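Local coordinates for putative pachytene checkpoint protein 2 (Caenorhabditis elegans, PDB 4XGU), which is an AAA+ ATPase that binds and hydrolyses ATP to remodel other proteins and probably plays a key role in chromosome recombination during meiosis, at residues Glu34-Ala39 and Glu64-Leu69. Residues are numbered along the deposited sequence; the frame is centred on the assembly and turned at random.
Sequences EELIKA and ELFEKL
In the hydrophobic core of the Pch2 N-terminal domain, L36 of helix 30-41 drops its isobutyl group among L65, F66 and L69, where the chain runs into strand 68-72. All four residues are buried, and no hydrogen bond joins the two segments. With CG anti to the backbone N (chi1 166°), the L36 side chain leaves the helix toward the second segment, and chi2 (68°) then turns its two methyls to the ring of F66. L36 CD2 lies 3.5 Å from F66 CD1, and L36 CD1 the same distance from F66 CE1, so the two methyls sit along the CD1-CE1 bond of the ring. L69 comes in tip to tip with L36: L69 CD2 is 4.1 Å from L36 CD2, and the same L69 methyl sits 3.8 Å above the plane of F66, offset toward the ring's rim. F66 and L69 thus pack on each other as well as on the helix. L65 touches L36 more lightly, L65 CD1 being 4.5 Å from L36 CB, and also packs on E32 of the same helix. Strand 68-72 is an outer strand of a three-stranded mixed sheet, antiparallel to the central strand 12-16, and near its beginning a classic beta bulge sets E67 and K68 both opposite R16. Helix 30-41 packs on this sheet: I37, the next residue along the helix, touches A13 and I15, and F66 also meets I15.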
ATOM      1  N   GLU B  34     -62.676   0.399 -23.349  1.00 68.94           N
ATOM      2  CA  GLU B  34     -62.239   1.447 -24.260  1.00 72.47           C
ATOM      3  C   GLU B  34     -63.174   2.651 -24.185  1.00 72.72           C
ATOM      4  O   GLU B  34     -62.747   3.797 -24.348  1.00 72.00           O
ATOM      5  CB  GLU B  34     -62.157   0.914 -25.689  1.00 76.75           C
ATOM      6  CG  GLU B  34     -61.505   1.874 -26.666  1.00 84.83           C
ATOM      7  CD  GLU B  34     -61.090   1.199 -27.956  1.00 94.13           C
ATOM      8  OE1 GLU B  34     -60.494   1.884 -28.815  1.00 97.81           O
ATOM      9  OE2 GLU B  34     -61.355  -0.013 -28.108  1.00 94.48           O
ATOM     10  N   GLU B  35     -64.451   2.379 -23.932  1.00 69.87           N
ATOM     11  CA  GLU B  35     -65.439   3.430 -23.747  1.00 71.76           C
ATOM     12  C   GLU B  35     -65.127   4.203 -22.467  1.00 69.36           C
ATOM     13  O   GLU B  35     -65.215   5.434 -22.432  1.00 75.39           O
ATOM     14  CB  GLU B  35     -66.850   2.834 -23.703  1.00 83.18           C
ATOM     15  CG  GLU B  35     -67.867   3.508 -24.629  1.00 97.82           C
ATOM     16  CD  GLU B  35     -67.531   3.365 -26.109  1.00109.79           C
ATOM     17  OE1 GLU B  35     -66.632   2.567 -26.459  1.00110.71           O
ATOM     18  OE2 GLU B  35     -68.175   4.056 -26.929  1.00115.82           O
ATOM     19  N   LEU B  36     -64.753   3.470 -21.423  1.00 58.97           N
ATOM     20  CA  LEU B  36     -64.320   4.064 -20.160  1.00 59.43           C
ATOM     21  C   LEU B  36     -63.148   5.019 -20.357  1.00 57.48           C
ATOM     22  O   LEU B  36     -63.138   6.124 -19.817  1.00 60.25           O
ATOM     23  CB  LEU B  36     -63.926   2.973 -19.165  1.00 58.33           C
ATOM     24  CG  LEU B  36     -63.138   3.438 -17.938  1.00 57.21           C
ATOM     25  CD1 LEU B  36     -64.006   4.293 -17.025  1.00 51.55           C
ATOM     26  CD2 LEU B  36     -62.537   2.259 -17.178  1.00 54.06           C
ATOM     27  N   ILE B  37     -62.163   4.580 -21.129  1.00 56.77           N
ATOM     28  CA  ILE B  37     -60.960   5.368 -21.361  1.00 59.22           C
ATOM     29  C   ILE B  37     -61.264   6.622 -22.181  1.00 60.37           C
ATOM     30  O   ILE B  37     -60.678   7.679 -21.950  1.00 60.05           O
ATOM     31  CB  ILE B  37     -59.883   4.525 -22.064  1.00 62.60           C
ATOM     32  CG1 ILE B  37     -59.459   3.371 -21.155  1.00 69.79           C
ATOM     33  CG2 ILE B  37     -58.674   5.369 -22.415  1.00 60.47           C
ATOM     34  CD1 ILE B  37     -58.521   2.397 -21.814  1.00 80.45           C
ATOM     35  N   LYS B  38     -62.192   6.513 -23.127  1.00 60.88           N
ATOM     36  CA  LYS B  38     -62.595   7.673 -23.913  1.00 58.23           C
ATOM     37  C   LYS B  38     -63.266   8.715 -23.020  1.00 65.15           C
ATOM     38  O   LYS B  38     -63.033   9.915 -23.167  1.00 73.83           O
ATOM     39  CB  LYS B  38     -63.534   7.264 -25.049  1.00 58.38           C
ATOM     40  N   ALA B  39     -64.087   8.246 -22.086  1.00 60.58           N
ATOM     41  CA  ALA B  39     -64.808   9.140 -21.187  1.00 53.22           C
ATOM     42  C   ALA B  39     -63.875   9.755 -20.150  1.00 52.37           C
ATOM     43  O   ALA B  39     -64.016  10.921 -19.787  1.00 61.15           O
ATOM     44  CB  ALA B  39     -65.948   8.398 -20.500  1.00 49.22           C
ATOM     45  N   GLU B  64     -68.091   0.393 -12.224  1.00 57.07           N
ATOM     46  CA  GLU B  64     -68.149  -1.008 -11.820  1.00 66.27           C
ATOM     47  C   GLU B  64     -67.041  -1.827 -12.480  1.00 73.65           C
ATOM     48  O   GLU B  64     -66.829  -2.986 -12.131  1.00 82.95           O
ATOM     49  CB  GLU B  64     -69.517  -1.605 -12.153  1.00 74.85           C
ATOM     50  CG  GLU B  64     -70.663  -1.058 -11.308  1.00 87.35           C
ATOM     51  CD  GLU B  64     -72.020  -1.591 -11.740  1.00100.03           C
ATOM     52  OE1 GLU B  64     -72.135  -2.077 -12.884  1.00105.15           O
ATOM     53  OE2 GLU B  64     -72.974  -1.528 -10.935  1.00104.82           O
ATOM     54  N   LEU B  65     -66.330  -1.214 -13.423  1.00 70.67           N
ATOM     55  CA  LEU B  65     -65.289  -1.904 -14.182  1.00 66.16           C
ATOM     56  C   LEU B  65     -63.918  -1.855 -13.516  1.00 65.44           C
ATOM     57  O   LEU B  65     -63.250  -2.878 -13.378  1.00 69.69           O
ATOM     58  CB  LEU B  65     -65.173  -1.309 -15.589  1.00 66.50           C
ATOM     59  CG  LEU B  65     -66.335  -1.503 -16.563  1.00 72.33           C
ATOM     60  CD1 LEU B  65     -66.067  -0.755 -17.860  1.00 70.99           C
ATOM     61  CD2 LEU B  65     -66.557  -2.978 -16.840  1.00 79.18           C
ATOM     62  N   PHE B  66     -63.500  -0.662 -13.106  1.00 64.51           N
ATOM     63  CA  PHE B  66     -62.125  -0.456 -12.667  1.00 63.28           C
ATOM     64  C   PHE B  66     -61.991  -0.031 -11.208  1.00 68.11           C
ATOM     65  O   PHE B  66     -62.954   0.402 -10.574  1.00 76.05           O
ATOM     66  CB  PHE B  66     -61.450   0.587 -13.557  1.00 59.96           C
ATOM     67  CG  PHE B  66     -61.939   1.991 -13.331  1.00 53.69           C
ATOM     68  CD1 PHE B  66     -63.185   2.388 -13.780  1.00 49.32           C
ATOM     69  CD2 PHE B  66     -61.144   2.918 -12.679  1.00 47.67           C
ATOM     70  CE1 PHE B  66     -63.632   3.682 -13.579  1.00 44.86           C
ATOM     71  CE2 PHE B  66     -61.585   4.212 -12.475  1.00 45.05           C
ATOM     72  CZ  PHE B  66     -62.831   4.594 -12.925  1.00 45.47           C
ATOM     73  N   GLU B  67     -60.775  -0.161 -10.691  1.00 67.51           N
ATOM     74  CA  GLU B  67     -60.453   0.251  -9.334  1.00 62.59           C
ATOM     75  C   GLU B  67     -59.626   1.531  -9.396  1.00 52.03           C
ATOM     76  O   GLU B  67     -59.670   2.361  -8.492  1.00 54.25           O
ATOM     77  CB  GLU B  67     -59.694  -0.860  -8.600  1.00 77.90           C
ATOM     78  CG  GLU B  67     -60.006  -0.971  -7.115  1.00 91.49           C
ATOM     79  CD  GLU B  67     -59.493  -2.266  -6.501  1.00105.03           C
ATOM     80  OE1 GLU B  67     -58.276  -2.538  -6.596  1.00106.98           O
ATOM     81  OE2 GLU B  67     -60.312  -3.017  -5.927  1.00110.77           O
ATOM     82  N   LYS B  68     -58.885   1.682 -10.489  1.00 57.74           N
ATOM     83  CA  LYS B  68     -58.039   2.848 -10.717  1.00 56.98           C
ATOM     84  C   LYS B  68     -57.488   2.809 -12.136  1.00 58.50           C
ATOM     85  O   LYS B  68     -57.104   1.748 -12.630  1.00 65.47           O
ATOM     86  CB  LYS B  68     -56.899   2.897  -9.696  1.00 67.55           C
ATOM     87  CG  LYS B  68     -55.732   3.801 -10.061  1.00 75.93           C
ATOM     88  CD  LYS B  68     -54.762   3.912  -8.890  1.00 81.87           C
ATOM     89  CE  LYS B  68     -53.376   4.343  -9.341  1.00 83.82           C
ATOM     90  NZ  LYS B  68     -52.416   4.419  -8.201  1.00 83.90           N
ATOM     91  N   LEU B  69     -57.467   3.956 -12.804  1.00 55.68           N
ATOM     92  CA  LEU B  69     -56.893   4.012 -14.140  1.00 54.45           C
ATOM     93  C   LEU B  69     -55.905   5.162 -14.259  1.00 58.97           C
ATOM     94  O   LEU B  69     -56.042   6.187 -13.591  1.00 58.09           O
ATOM     95  CB  LEU B  69     -57.992   4.133 -15.203  1.00 53.71           C
ATOM     96  CG  LEU B  69     -58.653   5.488 -15.461  1.00 53.59           C
ATOM     97  CD1 LEU B  69     -57.946   6.270 -16.565  1.00 43.90           C
ATOM     98  CD2 LEU B  69     -60.116   5.291 -15.808  1.00 62.84           C
TER